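Local structure of probable threonyl-tRNA synthetase 1 (Aeropyrum pernix, 3A32) at the interface of chains A and B. The protein catalyses the attachment of threonine to tRNA(Thr), activating the amino acid with ATP, and lacks a cis-editing domain. Coordinates in Å, arbitrary orientation; residue numbers count along the deposited sequence, not the author numbering. Chains: chain A/B, Probable threonyl-tRNA synthetase 1.

Contact 1: the interface of chains A and B. Residues chain A 14, 17, 20, 45-46, 469; chain B 118, 121-122, 125.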
ATOM      1  N   TYR A  14       1.642  20.218   8.533  1.00  9.81           N
ATOM      2  CA  TYR A  14       2.788  20.908   7.933  1.00  9.60           C
ATOM      3  C   TYR A  14       4.005  20.780   8.858  1.00 10.61           C
ATOM      4  O   TYR A  14       5.121  20.440   8.401  1.00  9.60           O
ATOM      5  CB  TYR A  14       2.428  22.392   7.681  1.00 10.49           C
ATOM      6  CG  TYR A  14       3.622  23.314   7.495  1.00 11.67           C
ATOM      7  CD1 TYR A  14       4.308  23.362   6.292  1.00 11.24           C
ATOM      8  CD2 TYR A  14       4.082  24.108   8.549  1.00 16.32           C
ATOM      9  CE1 TYR A  14       5.429  24.186   6.116  1.00 12.94           C
ATOM     10  CE2 TYR A  14       5.229  24.942   8.409  1.00 17.73           C
ATOM     11  CZ  TYR A  14       5.885  24.976   7.164  1.00 17.44           C
ATOM     12  OH  TYR A  14       6.995  25.794   6.985  1.00 16.24           O
ATOM     13  N   ASP A  17       5.452  17.535   8.975  1.00  6.53           N
ATOM     14  CA  ASP A  17       5.765  17.196   7.569  1.00  7.09           C
ATOM     15  C   ASP A  17       4.906  16.007   7.046  1.00  6.83           C
ATOM     16  O   ASP A  17       5.341  15.210   6.229  1.00  7.81           O
ATOM     17  CB  ASP A  17       7.281  16.979   7.391  1.00  6.75           C
ATOM     18  CG  ASP A  17       7.728  16.941   5.888  1.00  8.96           C
ATOM     19  OD1 ASP A  17       7.209  17.713   5.042  1.00  8.48           O
ATOM     20  OD2 ASP A  17       8.632  16.131   5.558  1.00  9.37           O
ATOM     21  N   VAL A  20       2.535  18.878   2.486  1.00  6.23           N
ATOM     22  CA  VAL A  20       2.957  20.174   1.983  1.00  5.38           C
ATOM     23  C   VAL A  20       1.810  21.183   2.133  1.00  7.46           C
ATOM     24  O   VAL A  20       0.680  20.896   1.773  1.00  8.24           O
ATOM     25  CB  VAL A  20       3.414  20.075   0.480  1.00  4.84           C
ATOM     26  CG1 VAL A  20       3.857  21.485  -0.034  1.00  4.04           C
ATOM     27  CG2 VAL A  20       4.552  19.056   0.310  1.00  2.00           C
ATOM     28  N   SER A  45       3.872  14.497   2.241  1.00  4.21           N
ATOM     29  CA  SER A  45       5.287  14.798   2.143  1.00  4.34           C
ATOM     30  C   SER A  45       6.136  13.618   2.731  1.00  5.05           C
ATOM     31  O   SER A  45       5.678  12.457   2.782  1.00  5.58           O
ATOM     32  CB  SER A  45       5.529  16.164   2.803  1.00  3.57           C
ATOM     33  OG  SER A  45       6.899  16.453   2.834  1.00  4.77           O
ATOM     34  N   LEU A  46       7.364  13.900   3.170  1.00  5.48           N
ATOM     35  CA  LEU A  46       8.279  12.838   3.611  1.00  5.23           C
ATOM     36  C   LEU A  46       7.813  12.203   4.926  1.00  5.75           C
ATOM     37  O   LEU A  46       7.844  10.988   5.052  1.00  6.87           O
ATOM     38  CB  LEU A  46       9.727  13.384   3.748  1.00  5.38           C
ATOM     39  CG  LEU A  46      10.629  13.253   2.496  1.00  6.34           C
ATOM     40  CD1 LEU A  46       9.944  13.683   1.208  1.00  2.00           C
ATOM     41  CD2 LEU A  46      11.999  13.972   2.664  1.00  5.07           C
ATOM     42  N   PHE A 469      17.315  15.769   9.588  1.00  8.89           N
ATOM     43  CA  PHE A 469      17.268  17.111   8.970  1.00  9.82           C
ATOM     44  C   PHE A 469      16.137  17.990   9.479  1.00 10.61           C
ATOM     45  O   PHE A 469      16.213  19.231   9.360  1.00 10.62           O
ATOM     46  CB  PHE A 469      17.213  17.018   7.427  1.00  9.23           C
ATOM     47  CG  PHE A 469      15.988  16.345   6.887  1.00  8.57           C
ATOM     48  CD1 PHE A 469      14.805  17.084   6.623  1.00  6.92           C
ATOM     49  CD2 PHE A 469      16.009  14.983   6.584  1.00  7.42           C
ATOM     50  CE1 PHE A 469      13.671  16.456   6.073  1.00  5.29           C
ATOM     51  CE2 PHE A 469      14.845  14.329   6.042  1.00  5.40           C
ATOM     52  CZ  PHE A 469      13.695  15.054   5.798  1.00  6.52           C
TER
ATOM     53  N   LEU B 118       8.346  17.776  -3.703  1.00  7.83           N
ATOM     54  CA  LEU B 118       8.647  17.311  -2.341  1.00  6.81           C
ATOM     55  C   LEU B 118      10.082  17.622  -1.960  1.00  5.90           C
ATOM     56  O   LEU B 118      10.347  17.984  -0.851  1.00  5.58           O
ATOM     57  CB  LEU B 118       8.412  15.779  -2.180  1.00  6.51           C
ATOM     58  CG  LEU B 118       6.942  15.284  -2.248  1.00  7.04           C
ATOM     59  CD1 LEU B 118       6.783  13.791  -1.974  1.00  3.93           C
ATOM     60  CD2 LEU B 118       6.069  16.088  -1.302  1.00  2.91           C
ATOM     61  N   ASN B 121       9.973  21.410  -1.382  1.00  8.38           N
ATOM     62  CA  ASN B 121       9.380  21.784  -0.085  1.00  8.88           C
ATOM     63  C   ASN B 121      10.372  21.591   1.088  1.00  8.83           C
ATOM     64  O   ASN B 121      10.416  22.417   1.976  1.00  8.38           O
ATOM     65  CB  ASN B 121       8.058  21.035   0.181  1.00  8.56           C
ATOM     66  CG  ASN B 121       7.487  21.342   1.548  1.00  9.01           C
ATOM     67  OD1 ASN B 121       7.113  22.489   1.844  1.00  8.09           O
ATOM     68  ND2 ASN B 121       7.414  20.317   2.400  1.00  7.50           N
ATOM     69  N   GLU B 122      11.156  20.503   1.058  1.00  8.30           N
ATOM     70  CA  GLU B 122      12.101  20.186   2.118  1.00  9.59           C
ATOM     71  C   GLU B 122      13.273  21.148   2.108  1.00 10.05           C
ATOM     72  O   GLU B 122      13.811  21.485   3.165  1.00  9.53           O
ATOM     73  CB  GLU B 122      12.597  18.724   2.047  1.00  7.78           C
ATOM     74  CG  GLU B 122      11.467  17.702   2.070  1.00  9.84           C
ATOM     75  CD  GLU B 122      10.741  17.535   3.438  1.00 10.80           C
ATOM     76  OE1 GLU B 122      11.095  18.176   4.431  1.00 11.39           O
ATOM     77  OE2 GLU B 122       9.779  16.760   3.510  1.00 10.36           O
ATOM     78  N   LYS B 125      11.982  24.431   3.794  1.00 12.93           N
ATOM     79  CA  LYS B 125      11.884  24.233   5.234  1.00 12.02           C
ATOM     80  C   LYS B 125      13.243  24.057   5.949  1.00 13.35           C
ATOM     81  O   LYS B 125      13.458  24.671   6.999  1.00 12.36           O
ATOM     82  CB  LYS B 125      10.982  23.027   5.467  1.00 11.51           C
ATOM     83  CG  LYS B 125       9.512  23.322   5.039  1.00 11.60           C
ATOM     84  CD  LYS B 125       8.601  22.127   5.238  1.00 11.90           C
ATOM     85  CE  LYS B 125       8.472  21.827   6.725  1.00 11.94           C
ATOM     86  NZ  LYS B 125       7.555  20.699   7.010  1.00 13.68           N
TER
HETATM   87  O   HOH W   1       5.804  20.042   4.805  1.00  7.40           O
HETATM   88  O   HOH W   2       7.961  17.916   0.923  1.00 14.88           O

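Contact 2: the interface of chains A and B. Residues chain A 57, 61, 459, 461-463; chain B 57, 61, 459, 461-463.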
ATOM      1  N   GLU A  57      -1.179  -1.043   5.199  1.00  6.95           N
ATOM      2  CA  GLU A  57      -0.660  -2.346   5.582  1.00  7.25           C
ATOM      3  C   GLU A  57      -1.353  -2.876   6.825  1.00  6.32           C
ATOM      4  O   GLU A  57      -1.758  -4.035   6.865  1.00  6.86           O
ATOM      5  CB  GLU A  57       0.856  -2.217   5.850  1.00  6.73           C
ATOM      6  CG  GLU A  57       1.412  -3.471   6.399  1.00 10.42           C
ATOM      7  CD  GLU A  57       2.863  -3.386   6.938  1.00 10.42           C
ATOM      8  OE1 GLU A  57       3.616  -2.513   6.467  1.00  8.33           O
ATOM      9  OE2 GLU A  57       3.190  -4.267   7.826  1.00 11.36           O
ATOM     10  N   LYS A  61      -4.118  -5.860   6.586  1.00  4.91           N
ATOM     11  CA  LYS A  61      -3.898  -7.055   7.415  1.00  5.46           C
ATOM     12  C   LYS A  61      -4.940  -7.261   8.498  1.00  6.01           C
ATOM     13  O   LYS A  61      -5.353  -8.417   8.728  1.00  6.67           O
ATOM     14  CB  LYS A  61      -2.474  -7.065   8.014  1.00  5.38           C
ATOM     15  CG  LYS A  61      -1.372  -7.140   6.928  1.00  5.15           C
ATOM     16  CD  LYS A  61       0.041  -6.933   7.464  1.00  4.28           C
ATOM     17  CE  LYS A  61       1.017  -7.128   6.321  1.00  3.04           C
ATOM     18  NZ  LYS A  61       2.446  -6.933   6.718  1.00  5.48           N
ATOM     19  N   GLN A 459       1.558  -7.884  12.546  1.00 12.91           N
ATOM     20  CA  GLN A 459       2.897  -7.299  12.394  1.00 14.07           C
ATOM     21  C   GLN A 459       2.709  -5.808  12.600  1.00 12.96           C
ATOM     22  O   GLN A 459       1.759  -5.228  12.068  1.00 12.83           O
ATOM     23  CB  GLN A 459       3.457  -7.643  10.969  1.00 15.43           C
ATOM     24  CG  GLN A 459       3.243  -9.180  10.521  1.00 15.46           C
ATOM     25  CD  GLN A 459       3.778  -9.535   9.109  1.00 16.78           C
ATOM     26  OE1 GLN A 459       3.166  -9.200   8.060  1.00  7.98           O
ATOM     27  NE2 GLN A 459       4.940 -10.244   9.087  1.00 20.04           N
ATOM     28  N   PRO A 461       4.227  -2.390  11.363  1.00  9.12           N
ATOM     29  CA  PRO A 461       5.091  -1.857  10.294  1.00  8.15           C
ATOM     30  C   PRO A 461       6.303  -1.084  10.739  1.00  7.12           C
ATOM     31  O   PRO A 461       6.184  -0.110  11.467  1.00  7.08           O
ATOM     32  CB  PRO A 461       4.180  -0.873   9.520  1.00  8.14           C
ATOM     33  CG  PRO A 461       2.810  -1.214   9.916  1.00  9.33           C
ATOM     34  CD  PRO A 461       2.894  -1.764  11.354  1.00  8.85           C
ATOM     35  N   ARG A 462       7.456  -1.504  10.240  1.00  5.60           N
ATOM     36  CA  ARG A 462       8.683  -0.794  10.404  1.00  6.86           C
ATOM     37  C   ARG A 462       9.054  -0.267   9.032  1.00  6.69           C
ATOM     38  O   ARG A 462       9.436  -1.022   8.133  1.00  6.75           O
ATOM     39  CB  ARG A 462       9.821  -1.729  10.915  1.00  6.81           C
ATOM     40  CG  ARG A 462       9.472  -2.451  12.235  1.00  8.75           C
ATOM     41  CD  ARG A 462       9.827  -1.526  13.378  1.00  8.41           C
ATOM     42  NE  ARG A 462       9.513  -2.103  14.660  1.00  9.85           N
ATOM     43  CZ  ARG A 462      10.297  -2.933  15.351  1.00 10.70           C
ATOM     44  NH1 ARG A 462      11.474  -3.326  14.875  1.00  8.53           N
ATOM     45  NH2 ARG A 462       9.882  -3.365  16.546  1.00 10.26           N
ATOM     46  N   ILE A 463       8.920   1.036   8.888  1.00  5.80           N
ATOM     47  CA  ILE A 463       9.311   1.694   7.683  1.00  5.59           C
ATOM     48  C   ILE A 463      10.315   2.781   8.129  1.00  6.22           C
ATOM     49  O   ILE A 463       9.867   3.855   8.595  1.00  5.52           O
ATOM     50  CB  ILE A 463       8.118   2.313   6.987  1.00  5.56           C
ATOM     51  CG1 ILE A 463       7.019   1.226   6.824  1.00  2.74           C
ATOM     52  CG2 ILE A 463       8.634   2.970   5.638  1.00  4.38           C
ATOM     53  CD1 ILE A 463       5.713   1.748   6.321  1.00  2.31           C
TER
ATOM     54  N   GLU B  57       4.452  -3.110   0.090  1.00  6.95           N
ATOM     55  CA  GLU B  57       5.002  -3.165   1.435  1.00  7.25           C
ATOM     56  C   GLU B  57       6.457  -3.601   1.422  1.00  6.32           C
ATOM     57  O   GLU B  57       7.295  -2.991   2.081  1.00  6.86           O
ATOM     58  CB  GLU B  57       4.171  -4.161   2.271  1.00  6.73           C
ATOM     59  CG  GLU B  57       4.777  -4.382   3.600  1.00 10.42           C
ATOM     60  CD  GLU B  57       4.174  -5.544   4.432  1.00 10.42           C
ATOM     61  OE1 GLU B  57       2.993  -5.875   4.212  1.00  8.33           O
ATOM     62  OE2 GLU B  57       4.950  -6.062   5.326  1.00 11.36           O
ATOM     63  N   LYS B  61       9.466  -0.925   2.054  1.00  4.91           N
ATOM     64  CA  LYS B  61      10.423  -1.226   3.129  1.00  5.46           C
ATOM     65  C   LYS B  61      11.837  -1.491   2.645  1.00  6.01           C
ATOM     66  O   LYS B  61      12.796  -1.028   3.298  1.00  6.67           O
ATOM     67  CB  LYS B  61       9.921  -2.385   4.018  1.00  5.38           C
ATOM     68  CG  LYS B  61       8.605  -2.038   4.759  1.00  5.15           C
ATOM     69  CD  LYS B  61       7.965  -3.226   5.471  1.00  4.28           C
ATOM     70  CE  LYS B  61       6.750  -2.728   6.228  1.00  3.04           C
ATOM     71  NZ  LYS B  61       6.019  -3.809   6.960  1.00  5.48           N
ATOM     72  N   GLN B 459      10.637  -7.591   7.158  1.00 12.91           N
ATOM     73  CA  GLN B 459       9.432  -8.346   7.527  1.00 14.07           C
ATOM     74  C   GLN B 459       8.951  -8.987   6.239  1.00 12.96           C
ATOM     75  O   GLN B 459       8.926  -8.331   5.196  1.00 12.83           O
ATOM     76  CB  GLN B 459       8.372  -7.367   8.144  1.00 15.43           C
ATOM     77  CG  GLN B 459       8.974  -6.322   9.219  1.00 15.46           C
ATOM     78  CD  GLN B 459       7.942  -5.337   9.828  1.00 16.78           C
ATOM     79  OE1 GLN B 459       7.508  -4.344   9.186  1.00  7.98           O
ATOM     80  NE2 GLN B 459       7.556  -5.613  11.104  1.00 20.04           N
ATOM     81  N   PRO B 461       5.587 -10.063   4.495  1.00  9.12           N
ATOM     82  CA  PRO B 461       4.134  -9.848   4.610  1.00  8.15           C
ATOM     83  C   PRO B 461       3.286 -11.083   4.753  1.00  7.12           C
ATOM     84  O   PRO B 461       3.336 -11.970   3.915  1.00  7.08           O
ATOM     85  CB  PRO B 461       3.739  -9.174   3.274  1.00  8.14           C
ATOM     86  CG  PRO B 461       4.994  -8.689   2.693  1.00  9.33           C
ATOM     87  CD  PRO B 461       6.100  -9.648   3.177  1.00  8.85           C
ATOM     88  N   ARG B 462       2.470 -11.091   5.797  1.00  5.60           N
ATOM     89  CA  ARG B 462       1.469 -12.088   5.999  1.00  6.86           C
ATOM     90  C   ARG B 462       0.134 -11.393   5.814  1.00  6.69           C
ATOM     91  O   ARG B 462      -0.290 -10.583   6.644  1.00  6.75           O
ATOM     92  CB  ARG B 462       1.538 -12.684   7.437  1.00  6.81           C
ATOM     93  CG  ARG B 462       2.921 -13.275   7.789  1.00  8.75           C
ATOM     94  CD  ARG B 462       2.960 -14.700   7.282  1.00  8.41           C
ATOM     95  NE  ARG B 462       4.228 -15.333   7.541  1.00  9.85           N
ATOM     96  CZ  ARG B 462       4.575 -15.939   8.678  1.00 10.70           C
ATOM     97  NH1 ARG B 462       3.746 -15.986   9.715  1.00  8.53           N
ATOM     98  NH2 ARG B 462       5.781 -16.510   8.760  1.00 10.26           N
ATOM     99  N   ILE B 463      -0.505 -11.714   4.708  1.00  5.80           N
ATOM    100  CA  ILE B 463      -1.812 -11.210   4.434  1.00  5.59           C
ATOM    101  C   ILE B 463      -2.684 -12.464   4.201  1.00  6.22           C
ATOM    102  O   ILE B 463      -2.641 -13.024   3.081  1.00  5.52           O
ATOM    103  CB  ILE B 463      -1.808 -10.320   3.209  1.00  5.56           C
ATOM    104  CG1 ILE B 463      -0.702  -9.241   3.382  1.00  2.74           C
ATOM    105  CG2 ILE B 463      -3.281  -9.763   3.012  1.00  4.38           C
ATOM    106  CD1 ILE B 463      -0.462  -8.411   2.164  1.00  2.31           C
TER

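Contact 1: the interface of chains A and B
Helix 112-126 of chain B lays one side, through B:Leu118, B:Asn121, B:Glu122 and B:Lys125, against chain A: the end of helix 9-15, the loop residues A:Asp17, A:Val20, A:Ser45 and A:Leu46, and A:Phe469 of 3-10 helix 468-470. B:Lys125 slides past A:Tyr14 in the opposite direction, its CD 3.9 Å from ring atom CE1 of A:Tyr14. A bend at chi3 (66°) turns the ammonium to the backbone carbonyl, and NZ of B:Lys125 donates a hydrogen bond to O of A:Tyr14 (2.8 Å) with a C=O...N angle of 158°. The same nitrogen forms a longer salt bridge to OD1 of A:Asp17 (3.6 Å).

A:Asp17 and B:Glu122 meet tip to tip, carboxylate planes 88° apart. Their very short oxygen separation is doubtful as modelled and supports no bond assignment. From its own chain, OG of A:Ser45 donates to OD1 of A:Asp17 (2.6 Å), arriving from above the carboxylate plane; this hydroxyl also lies 3.0 Å from OE2 of B:Glu122. Two waters extend the polar network: one joins A:Asp17, B:Asn121 and B:Lys125, the other A:Ser45, B:Asn121 and the carbonyl of B:Leu118. ND2 of B:Asn121 serves both waters through fairly straight bonds.

Apolar contact flanks the network: CG2 of A:Val20 meets CD2 of B:Leu118 at 3.7 Å, while A:Leu46 crosses B:Glu122 obliquely. Ring atom CE1 of A:Phe469 makes a slight contact with OE1 of B:Glu122 (3.5 Å). The patch belongs to the homodimer interface and joins N-terminal segments and the C-terminal 3-10 helix of one subunit to a catalytic-region helix of the other that begins at the zinc ligand B:Cys112.

Contact 2: the interface of chains A and B
Around the two-fold axis the helices 48-65 of both chains face each other obliquely and roughly antiparallel, their directions from residue 57 to 61 about 130° apart, and each extended segment 459-463 sets its glutamine against its own chain's lysine and residues 462 and 463 against the partner's. The carboxylates of A:Glu57 and B:Glu57 stack with planes 3° apart and CD atoms 3.6 Å from each other, although the two side chains cross at nearly a right angle. Each lysine comes tip to tip with the opposite glutamate: NZ of B:Lys61 donates to OE1 of A:Glu57 (2.8 Å) from the syn side, somewhat out of plane.

Within its own chain, NZ of A:Lys61 bonds OE2 of A:Glu57 (3.0 Å) from above the carboxylate plane, so each ammonium bridges both stacked carboxylates. This alternation of charge would be expected to offset repulsion between the glutamates and between the lysine nitrogens, NZ of A:Lys61 and NZ of B:Lys61 being 4.8 Å apart. The lysine chain is extended beyond CG, which carries its ammonium towards the axis.

Second-shell support comes from A:Gln459, whose OE1 accepts from NZ of A:Lys61 (2.7 Å) on one face of the amide plane and from backbone N of B:Arg462 (3.0 Å, 164° at H) on the other. One carbonyl oxygen thereby couples the charged cluster to the partner's backbone. B:Ile463 passes at a right angle to the lysine chain, its CG1 4.0 Å from CE of A:Lys61. The cluster lies at the centre of the dimer, where a helix of each catalytic region meets the C-terminal stretch that follows helix 435-457.

About 25 Å separates the C-alpha centres of contact 1 and contact 2, and no residue is common to both. They belong to one two-fold symmetric interface: contact 2 straddles the axis and is its own twin, whereas contact 1 lies to the side and recurs with the chains exchanged. A short stretch of sequence links them, since A:Ser45 and A:Leu46 of contact 1 lie just before helix 48-65 of contact 2, and A:Phe469 follows the 459-463 segment. Catalytic region and C-terminal tail thus contribute at both places, consistent with the homodimeric state of the enzyme.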